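Side-chain contacts in Atu0111 protein (PDB 2FSQ), which is of unknown function but belongs to the 2H clan, so it may act as a phosphoesterase-like enzyme using paired His-x-Thr motifs: residues R63-F66 with L67-E71; A76-V80 with S81-M85; Y100-Q103 with T104-L107; C224-K227 with D228-H231. All blocks are in the same frame, centred on the assembly; numbering follows the deposited sequence.

Interaction 1: residues R63-F66 with L67-E71; sequences RQRF and LDMPE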
loop_
_atom_site.group_PDB
_atom_site.type_symbol
_atom_site.label_atom_id
_atom_site.label_comp_id
_atom_site.label_asym_id
_atom_site.label_seq_id
_atom_site.Cartn_x
_atom_site.Cartn_y
_atom_site.Cartn_z
ATOM N N ARG A 63 -14.474 2.788 -2.290
ATOM C CA ARG A 63 -14.339 2.489 -0.870
ATOM C C ARG A 63 -15.701 2.434 -0.149
ATOM O O ARG A 63 -15.945 1.516 0.649
ATOM C CB ARG A 63 -13.418 3.530 -0.238
ATOM C CG ARG A 63 -13.120 3.348 1.241
ATOM C CD ARG A 63 -12.239 4.497 1.672
ATOM N NE ARG A 63 -11.878 4.468 3.092
ATOM C CZ ARG A 63 -12.646 4.895 4.088
ATOM N NH1 ARG A 63 -13.852 5.413 3.839
ATOM N NH2 ARG A 63 -12.197 4.803 5.345
ATOM N N GLN A 64 -16.640 3.295 -0.547
ATOM C CA GLN A 64 -18.016 3.227 -0.017
ATOM C C GLN A 64 -18.805 1.982 -0.435
ATOM O O GLN A 64 -19.539 1.409 0.379
ATOM C CB GLN A 64 -18.807 4.498 -0.341
ATOM C CG GLN A 64 -20.214 4.563 0.289
ATOM C CD GLN A 64 -20.243 4.383 1.806
ATOM O OE1 GLN A 64 -19.610 5.128 2.541
ATOM N NE2 GLN A 64 -21.017 3.401 2.278
ATOM N N ARG A 65 -18.646 1.547 -1.688
ATOM C CA ARG A 65 -19.278 0.319 -2.124
ATOM C C ARG A 65 -18.789 -0.836 -1.267
ATOM O O ARG A 65 -19.548 -1.777 -1.003
ATOM C CB ARG A 65 -18.998 0.048 -3.592
ATOM C CG ARG A 65 -19.987 -0.896 -4.219
ATOM C CD ARG A 65 -21.416 -0.376 -4.111
ATOM N NE ARG A 65 -22.306 -1.091 -5.012
ATOM C CZ ARG A 65 -22.788 -2.319 -4.817
ATOM N NH1 ARG A 65 -22.468 -3.036 -3.743
ATOM N NH2 ARG A 65 -23.592 -2.837 -5.727
ATOM N N PHE A 66 -17.514 -0.772 -0.848
ATOM C CA PHE A 66 -16.973 -1.829 0.009
ATOM C C PHE A 66 -17.599 -1.741 1.411
ATOM O O PHE A 66 -18.013 -2.760 1.980
ATOM C CB PHE A 66 -15.458 -1.684 0.196
ATOM C CG PHE A 66 -14.609 -2.102 -0.991
ATOM C CD1 PHE A 66 -15.063 -2.054 -2.310
ATOM C CD2 PHE A 66 -13.288 -2.463 -0.762
ATOM C CE1 PHE A 66 -14.219 -2.430 -3.367
ATOM C CE2 PHE A 66 -12.447 -2.815 -1.794
ATOM C CZ PHE A 66 -12.901 -2.799 -3.101
ATOM N N LEU A 67 -17.669 -0.526 1.963
ATOM C CA LEU A 67 -18.290 -0.313 3.274
ATOM C C LEU A 67 -19.768 -0.738 3.274
ATOM O O LEU A 67 -20.287 -1.190 4.308
ATOM C CB LEU A 67 -18.136 1.148 3.702
ATOM C CG LEU A 67 -16.731 1.570 4.168
ATOM C CD1 LEU A 67 -16.507 3.084 4.131
ATOM C CD2 LEU A 67 -16.472 1.046 5.575
ATOM N N ASP A 68 -20.435 -0.653 2.122
ATOM C CA ASP A 68 -21.860 -1.050 2.029
ATOM C C ASP A 68 -22.069 -2.525 2.316
ATOM O O ASP A 68 -23.178 -2.922 2.664
ATOM C CB ASP A 68 -22.451 -0.778 0.635
ATOM C CG ASP A 68 -22.655 0.702 0.332
ATOM O OD1 ASP A 68 -22.640 1.547 1.252
ATOM O OD2 ASP A 68 -22.833 1.016 -0.870
HETATM N N MSE A 69 -21.029 -3.340 2.126
HETATM C CA MSE A 69 -21.154 -4.780 2.247
HETATM C C MSE A 69 -21.180 -5.175 3.725
HETATM O O MSE A 69 -20.463 -4.580 4.552
HETATM C CB MSE A 69 -19.985 -5.509 1.569
HETATM C CG MSE A 69 -19.811 -5.256 0.065
HETATM SE SE MSE A 69 -21.315 -5.907 -1.001
HETATM C CE MSE A 69 -20.350 -6.852 -2.358
ATOM N N PRO A 70 -21.988 -6.196 4.064
ATOM C CA PRO A 70 -22.000 -6.658 5.445
ATOM C C PRO A 70 -20.621 -7.118 5.920
ATOM O O PRO A 70 -20.278 -6.900 7.078
ATOM C CB PRO A 70 -22.988 -7.832 5.448
ATOM C CG PRO A 70 -23.482 -7.986 4.097
ATOM C CD PRO A 70 -22.938 -6.926 3.208
ATOM N N GLU A 71 -19.829 -7.702 5.021
ATOM C CA GLU A 71 -18.491 -8.189 5.395
ATOM C C GLU A 71 -17.476 -7.069 5.612
ATOM O O GLU A 71 -16.334 -7.329 5.994
ATOM C CB GLU A 71 -17.978 -9.194 4.362
ATOM C CG GLU A 71 -18.836 -10.442 4.266
ATOM C CD GLU A 71 -20.086 -10.253 3.414
ATOM O OE1 GLU A 71 -20.158 -9.290 2.620
ATOM O OE2 GLU A 71 -20.993 -11.096 3.535
#
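Leu67 N donates to Arg63 O at 3.0 Å and Asp68 N to Gln64 O at 2.8 Å, both i to i+4 bonds of the helical kind at the end of helix 54-67. Met69 N then reaches back only three residues, to Phe66 O at 3.1 Å, and the extended backbone of Met69 leads the chain away.

Among the polar side chains, Gln64 bends at chi2 (55°) so that NE2 comes 2.7 Å from Asp68 OD1. The acceptor lies in the plane of the amide, whereas the amide meets the carboxylate from above its plane. Gln64 has two positions, and the bond is described for one of them.

By van der Waals contact, Leu67 CD1 packs obliquely against the Arg63 guanidinium, 3.5 Å from NH1; the Arg63 chain, extended from CG to NE, ends with NH2 hydrogen-bonded to Thr78 O. Met69 SE lies at the edge of the Arg65 guanidinium, 4.1 Å from Arg65 NH1.

Phe66 and Leu67 pack on Phe77 of strand 75-77, while Met69 rests on Trp198 and Met201 of helix 195-212, to which Glu71 is tied by a salt bridge with Arg197.

Interaction 2: residues A76-V80 with S81-M85; sequences AFTPV and SSLHM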
loop_
_atom_site.group_PDB
_atom_site.type_symbol
_atom_site.label_atom_id
_atom_site.label_comp_id
_atom_site.label_asym_id
_atom_site.label_seq_id
_atom_site.Cartn_x
_atom_site.Cartn_y
_atom_site.Cartn_z
ATOM N N ALA A 76 -10.569 -3.812 8.112
ATOM C CA ALA A 76 -10.118 -2.632 8.834
ATOM C C ALA A 76 -9.762 -1.578 7.806
ATOM O O ALA A 76 -8.734 -1.678 7.106
ATOM C CB ALA A 76 -8.915 -2.944 9.703
ATOM N N PHE A 77 -10.634 -0.583 7.660
ATOM C CA PHE A 77 -10.431 0.466 6.660
ATOM C C PHE A 77 -9.524 1.544 7.221
ATOM O O PHE A 77 -9.673 1.957 8.378
ATOM C CB PHE A 77 -11.781 1.095 6.243
ATOM C CG PHE A 77 -12.596 0.220 5.332
ATOM C CD1 PHE A 77 -12.581 0.412 3.946
ATOM C CD2 PHE A 77 -13.368 -0.810 5.857
ATOM C CE1 PHE A 77 -13.335 -0.407 3.114
ATOM C CE2 PHE A 77 -14.126 -1.619 5.042
ATOM C CZ PHE A 77 -14.113 -1.428 3.667
ATOM N N THR A 78 -8.597 2.005 6.394
ATOM C CA THR A 78 -7.696 3.088 6.749
ATOM C C THR A 78 -8.382 4.436 6.444
ATOM O O THR A 78 -9.320 4.496 5.651
ATOM C CB THR A 78 -6.407 2.949 5.929
ATOM O OG1 THR A 78 -6.764 2.914 4.539
ATOM C CG2 THR A 78 -5.713 1.634 6.269
ATOM N N PRO A 79 -7.912 5.527 7.062
ATOM C CA PRO A 79 -8.547 6.831 6.806
ATOM C C PRO A 79 -8.398 7.277 5.351
ATOM O O PRO A 79 -7.389 6.999 4.714
ATOM C CB PRO A 79 -7.781 7.796 7.734
ATOM C CG PRO A 79 -7.244 6.885 8.812
ATOM C CD PRO A 79 -6.861 5.619 8.091
ATOM N N VAL A 80 -9.384 8.000 4.841
ATOM C CA VAL A 80 -9.272 8.529 3.493
ATOM C C VAL A 80 -7.993 9.359 3.328
ATOM O O VAL A 80 -7.293 9.252 2.303
ATOM C CB VAL A 80 -10.526 9.341 3.110
ATOM C CG1 VAL A 80 -10.289 10.109 1.807
ATOM C CG2 VAL A 80 -11.736 8.409 3.016
ATOM N N SER A 81 -7.639 10.156 4.332
ATOM C CA SER A 81 -6.467 11.020 4.197
ATOM C C SER A 81 -5.128 10.251 4.187
ATOM O O SER A 81 -4.087 10.852 3.923
ATOM C CB SER A 81 -6.412 12.087 5.291
ATOM O OG SER A 81 -6.284 11.477 6.569
ATOM N N SER A 82 -5.170 8.954 4.517
ATOM C CA SER A 82 -3.973 8.100 4.513
ATOM C C SER A 82 -3.735 7.399 3.198
ATOM O O SER A 82 -2.711 6.748 3.054
ATOM C CB SER A 82 -4.045 7.024 5.595
ATOM O OG SER A 82 -4.961 6.000 5.226
ATOM N N LEU A 83 -4.679 7.479 2.263
ATOM C CA LEU A 83 -4.577 6.677 1.043
ATOM C C LEU A 83 -3.326 7.012 0.251
ATOM O O LEU A 83 -2.985 8.180 0.044
ATOM C CB LEU A 83 -5.825 6.844 0.177
ATOM C CG LEU A 83 -7.122 6.283 0.780
ATOM C CD1 LEU A 83 -8.363 6.642 -0.065
ATOM C CD2 LEU A 83 -7.064 4.766 1.060
ATOM N N HIS A 84 -2.625 5.965 -0.179
ATOM C CA HIS A 84 -1.355 6.157 -0.857
ATOM C C HIS A 84 -0.991 4.914 -1.626
ATOM O O HIS A 84 -1.483 3.825 -1.327
ATOM C CB HIS A 84 -0.225 6.397 0.169
ATOM C CG HIS A 84 -0.085 5.286 1.166
ATOM N ND1 HIS A 84 0.859 4.280 1.079
ATOM C CD2 HIS A 84 -0.787 5.045 2.295
ATOM C CE1 HIS A 84 0.707 3.450 2.103
ATOM N NE2 HIS A 84 -0.282 3.899 2.857
HETATM N N MSE A 85 -0.125 5.084 -2.614
HETATM C CA MSE A 85 0.538 3.950 -3.234
HETATM C C MSE A 85 1.972 3.937 -2.718
HETATM O O MSE A 85 2.724 4.882 -2.941
HETATM C CB MSE A 85 0.569 4.079 -4.761
HETATM C CG MSE A 85 1.208 2.846 -5.389
HETATM SE SE MSE A 85 1.473 3.087 -7.329
HETATM C CE MSE A 85 3.165 4.037 -7.224
HETATM O O HOH W 1 -4.200 3.735 3.812
#
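Pro79 O is gripped twice by Ser82. The hydroxyl OG donates at 2.7 Å, in the carbonyl plane and on a lone pair, while the backbone N of the same residue donates at 3.0 Å from well above that plane. A chi1 of 74°, which tucks OG between its own N and carbonyl carbon, turns the hydroxyl back to the first carbonyl of its own turn. There OG also lies 3.4 Å from Thr78 CB.

Having spent its proton on Pro79 O, Ser82 OG accepts from water 1 at 2.8 Å. The water lies equally close, 2.8 Å, to Thr78 OG1, and so bridges the two hydroxyls across the mouth of the bend.

One residue further on, Leu83 N donates nearly straight (168°) to Val80 O at 3.2 Å, repeating the i to i+3 pattern of a short 3-10 turn. Leu83 CG follows its N toward the same carbonyl, 3.3 Å from Val80 O, and the methyls Leu83 CD1 and Val80 CG1 approach more loosely.

The turn carries the chain from strand 75-77 into strand 84-92, whose first residue, His84, is probably the leading histidine of a His-x-Thr motif as in other 2H proteins. Three donors and a water, used on two carbonyls and two hydroxyls, imply a bend fixed mainly by polar bonds, with the buried Ser82 and Thr78 hydroxyls satisfied locally and the aliphatic contact secondary.

Interaction 3: residues Y100-Q103 with T104-L107; sequences YWPQ and TLPL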
loop_
_atom_site.group_PDB
_atom_site.type_symbol
_atom_site.label_atom_id
_atom_site.label_comp_id
_atom_site.label_asym_id
_atom_site.label_seq_id
_atom_site.Cartn_x
_atom_site.Cartn_y
_atom_site.Cartn_z
ATOM N N TYR A 100 15.000 -6.994 5.212
ATOM C CA TYR A 100 14.020 -5.903 5.330
ATOM C C TYR A 100 14.596 -4.723 6.108
ATOM O O TYR A 100 13.861 -3.836 6.548
ATOM C CB TYR A 100 12.739 -6.417 6.012
ATOM C CG TYR A 100 12.195 -7.676 5.399
ATOM C CD1 TYR A 100 12.516 -8.923 5.934
ATOM C CD2 TYR A 100 11.438 -7.631 4.233
ATOM C CE1 TYR A 100 12.034 -10.092 5.356
ATOM C CE2 TYR A 100 10.970 -8.785 3.640
ATOM C CZ TYR A 100 11.285 -10.014 4.190
ATOM O OH TYR A 100 10.797 -11.155 3.591
ATOM N N TRP A 101 15.915 -4.730 6.269
ATOM C CA TRP A 101 16.639 -3.790 7.118
ATOM C C TRP A 101 18.014 -3.604 6.476
ATOM O O TRP A 101 18.538 -4.545 5.878
ATOM C CB TRP A 101 16.804 -4.417 8.495
ATOM C CG TRP A 101 17.146 -3.493 9.605
ATOM C CD1 TRP A 101 18.403 -3.156 10.051
ATOM C CD2 TRP A 101 16.222 -2.806 10.457
ATOM N NE1 TRP A 101 18.302 -2.303 11.114
ATOM C CE2 TRP A 101 16.980 -2.060 11.386
ATOM C CE3 TRP A 101 14.819 -2.753 10.533
ATOM C CZ2 TRP A 101 16.381 -1.256 12.365
ATOM C CZ3 TRP A 101 14.235 -1.955 11.510
ATOM C CH2 TRP A 101 15.013 -1.225 12.412
ATOM N N PRO A 102 18.604 -2.398 6.592
ATOM C CA PRO A 102 19.947 -2.240 6.041
ATOM C C PRO A 102 20.980 -2.988 6.871
ATOM O O PRO A 102 20.993 -2.827 8.079
ATOM C CB PRO A 102 20.191 -0.733 6.125
ATOM C CG PRO A 102 19.343 -0.247 7.222
ATOM C CD PRO A 102 18.098 -1.149 7.189
ATOM N N GLN A 103 21.833 -3.795 6.238
ATOM C CA GLN A 103 22.827 -4.541 7.017
ATOM C C GLN A 103 23.811 -3.639 7.760
ATOM O O GLN A 103 24.407 -4.066 8.737
ATOM C CB GLN A 103 23.591 -5.542 6.159
ATOM C CG GLN A 103 24.399 -6.561 6.990
ATOM C CD GLN A 103 24.855 -7.763 6.199
ATOM O OE1 GLN A 103 25.040 -7.697 4.983
ATOM N NE2 GLN A 103 25.061 -8.866 6.889
ATOM N N THR A 104 23.960 -2.396 7.317
ATOM C CA THR A 104 24.873 -1.465 7.996
ATOM C C THR A 104 24.367 -0.980 9.357
ATOM O O THR A 104 25.134 -0.387 10.121
ATOM C CB THR A 104 25.110 -0.228 7.140
ATOM O OG1 THR A 104 23.843 0.385 6.886
ATOM C CG2 THR A 104 25.747 -0.613 5.820
ATOM N N LEU A 105 23.096 -1.230 9.676
ATOM C CA LEU A 105 22.514 -0.745 10.930
ATOM C C LEU A 105 22.147 -1.866 11.877
ATOM O O LEU A 105 21.550 -2.846 11.461
ATOM C CB LEU A 105 21.249 0.075 10.665
ATOM C CG LEU A 105 21.390 1.411 9.940
ATOM C CD1 LEU A 105 20.039 2.113 9.912
ATOM C CD2 LEU A 105 22.430 2.274 10.625
ATOM N N PRO A 106 22.448 -1.700 13.171
ATOM C CA PRO A 106 22.010 -2.684 14.157
ATOM C C PRO A 106 20.501 -2.934 14.065
ATOM O O PRO A 106 19.734 -1.999 13.846
ATOM C CB PRO A 106 22.372 -2.027 15.489
ATOM C CG PRO A 106 23.462 -1.071 15.160
ATOM C CD PRO A 106 23.226 -0.602 13.773
ATOM N N LEU A 107 20.101 -4.184 14.256
ATOM C CA LEU A 107 18.682 -4.569 14.128
ATOM C C LEU A 107 17.832 -3.911 15.209
ATOM O O LEU A 107 16.626 -3.806 15.034
ATOM C CB LEU A 107 18.509 -6.092 14.168
ATOM C CG LEU A 107 19.216 -6.888 13.044
ATOM C CD1 LEU A 107 19.130 -8.406 13.290
ATOM C CD2 LEU A 107 18.664 -6.538 11.655
#
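Trp101 presents its indole to the 104-107 segment in two ways, with the pyrrole N-H turned to a pair of carbonyls and one face laid against Leu107. With CG anti to the backbone N (chi1 -162°), the ring swings across to the returning chain. NE1 is shared between Pro106 O at 3.1 Å and Leu105 O at 3.3 Å; both bonds are weak and bent, Leu105 O sitting at the ring edge near its plane and Pro106 O approaching obliquely.

Over the face, Leu107 CD2 makes a CH-pi contact 4.1 Å from the centroid of the five-membered ring, 28° off the normal. Leu107 O lies over the same face but further along, 3.7 Å from Trp101 CZ2, and is itself bonded to Arg96.

Pro102 and Leu105 meet obliquely across the tip of the loop, where the ring carbon Pro102 CG touches the methyl Leu105 CD1 at 3.6 Å. Their backbones close a type I beta turn through Leu105 N to Pro102 O at 3.1 Å, which sets the two side chains beside each other.

The loop joins strand 84-92 to helix 111-121. Trp101 and Pro102 lean on Val91 of the strand; Leu105 packs on Val114 and Tyr117 of the helix, and Thr104 OG1 is hydrogen-bonded to Tyr117 OH.

Interaction 4: residues C224-K227 with D228-H231; sequences CEFK and DMNH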
loop_
_atom_site.group_PDB
_atom_site.type_symbol
_atom_site.label_atom_id
_atom_site.label_comp_id
_atom_site.label_asym_id
_atom_site.label_seq_id
_atom_site.Cartn_x
_atom_site.Cartn_y
_atom_site.Cartn_z
ATOM N N CYS A 224 8.463 9.208 4.107
ATOM C CA CYS A 224 7.522 9.499 5.182
ATOM C C CYS A 224 7.852 8.685 6.409
ATOM O O CYS A 224 8.488 7.617 6.317
ATOM C CB CYS A 224 6.086 9.124 4.793
ATOM S SG CYS A 224 5.422 10.013 3.368
ATOM N N GLU A 225 7.394 9.166 7.557
ATOM C CA GLU A 225 7.367 8.340 8.765
ATOM C C GLU A 225 5.929 8.117 9.228
ATOM O O GLU A 225 5.037 8.922 8.925
ATOM C CB GLU A 225 8.211 8.964 9.890
ATOM C CG GLU A 225 7.609 10.251 10.419
ATOM C CD GLU A 225 8.466 10.961 11.441
ATOM O OE1 GLU A 225 9.617 10.529 11.700
ATOM O OE2 GLU A 225 7.974 11.982 11.960
ATOM N N PHE A 226 5.701 7.046 9.984
ATOM C CA PHE A 226 4.376 6.746 10.493
ATOM C C PHE A 226 4.460 6.071 11.853
ATOM O O PHE A 226 5.442 5.359 12.114
ATOM C CB PHE A 226 3.588 5.864 9.519
ATOM C CG PHE A 226 4.288 4.564 9.163
ATOM C CD1 PHE A 226 4.104 3.424 9.943
ATOM C CD2 PHE A 226 5.117 4.489 8.040
ATOM C CE1 PHE A 226 4.752 2.209 9.617
ATOM C CE2 PHE A 226 5.773 3.297 7.706
ATOM C CZ PHE A 226 5.578 2.147 8.473
ATOM N N LYS A 227 3.445 6.290 12.686
ATOM C CA LYS A 227 3.288 5.569 13.953
ATOM C C LYS A 227 2.498 4.284 13.737
ATOM O O LYS A 227 2.720 3.279 14.402
ATOM C CB LYS A 227 2.564 6.452 14.985
ATOM C CG LYS A 227 2.186 5.728 16.287
ATOM C CD LYS A 227 1.752 6.682 17.409
ATOM C CE LYS A 227 2.329 6.222 18.771
ATOM N NZ LYS A 227 2.161 7.218 19.916
ATOM N N ASP A 228 1.583 4.329 12.775
ATOM C CA ASP A 228 0.605 3.270 12.538
ATOM C C ASP A 228 0.063 3.523 11.128
ATOM O O ASP A 228 0.524 4.444 10.436
ATOM C CB ASP A 228 -0.526 3.271 13.601
ATOM C CG ASP A 228 -1.261 4.585 13.695
ATOM O OD1 ASP A 228 -1.353 5.317 12.682
ATOM O OD2 ASP A 228 -1.739 4.891 14.815
HETATM N N MSE A 229 -0.925 2.747 10.717
HETATM C CA MSE A 229 -1.419 2.822 9.333
HETATM C C MSE A 229 -2.293 4.029 9.045
HETATM O O MSE A 229 -2.750 4.202 7.914
HETATM C CB MSE A 229 -2.212 1.564 9.004
HETATM C CG MSE A 229 -1.387 0.294 9.022
HETATM SE SE MSE A 229 0.253 0.306 7.889
HETATM C CE MSE A 229 1.586 0.543 9.268
ATOM N N ASN A 230 -2.541 4.852 10.058
ATOM C CA ASN A 230 -3.513 5.948 9.918
ATOM C C ASN A 230 -2.985 7.227 9.267
ATOM O O ASN A 230 -3.777 8.060 8.826
ATOM C CB ASN A 230 -4.098 6.310 11.290
ATOM C CG ASN A 230 -4.993 5.239 11.847
ATOM O OD1 ASN A 230 -4.945 4.925 13.047
ATOM N ND2 ASN A 230 -5.820 4.672 10.997
ATOM N N HIS A 231 -1.674 7.426 9.284
ATOM C CA HIS A 231 -1.105 8.701 8.843
ATOM C C HIS A 231 0.359 8.568 8.501
ATOM O O HIS A 231 1.116 7.924 9.232
ATOM C CB HIS A 231 -1.311 9.766 9.932
ATOM C CG HIS A 231 -0.924 11.143 9.505
ATOM N ND1 HIS A 231 -1.645 11.869 8.575
ATOM C CD2 HIS A 231 0.114 11.927 9.875
ATOM C CE1 HIS A 231 -1.062 13.042 8.395
ATOM N NE2 HIS A 231 0.001 13.106 9.176
HETATM O O HOH W 2 1.303 8.014 11.902
#
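Phe226 carries its ring between its own N and carbonyl carbon (chi1 56°), and Met229, a selenomethionine, is bent at chi2 (-54°) and again at chi3, which brings it side by side with the ring, pointing the same way. The methyl Met229 CE reaches 3.6 Å from Phe226 CE1, approaching the ring obliquely. At the root of the ring, Phe226 CB lies 3.2 Å from His231 O and 3.5 Å from Asp228 O, so carbonyl oxygens of the turn crowd round the first carbon of the phenylalanine.

Asp228 likewise holds its carboxylate in the position between N and carbonyl carbon. From there OD1 accepts Asn230 N at 2.9 Å, the donor standing above the carboxylate plane. This is an Asx turn, and it overlaps the type I beta turn from Asp228 to His231; together they reverse the chain in the hairpin connection between the antiparallel strands 222-226 and 233-237.

Where the two limbs part, water 2 takes the place of a direct backbone bond: it accepts from Lys227 N at 2.9 Å and donates to His231 O at 2.7 Å. Asp228 N, by contrast, is buried by the contact without a hydrogen-bonding partner. The Lys227 side chain leads away from the turn.

Beyond the turn, the Phe226 ring meets that of Phe232, and Met229 packs on Arg30 and Phe37.

Interactions 1 and 2 follow each other in the chain and touch: Arg63 and Leu67 at the helix end reach Thr78, Val80 and Phe77. Interaction 2 also meets interaction 4, Pro79 and Ser82 lying against Met229 and Asn230, and both of these turns adjoin strands of the same four-stranded sheet. These two lie nearer the centre of the chain, and each is bridged by a water. Interactions 1 and 3 lie further out, on opposite sides with centres about 40 Å apart. Interaction 1 rests chiefly on helical backbone bonds, whereas interaction 3 gathers round a buried indole with weak N-H bonds and aliphatic contacts. In interaction 4 an aromatic–selenomethionine pair accompanies the Asx turn.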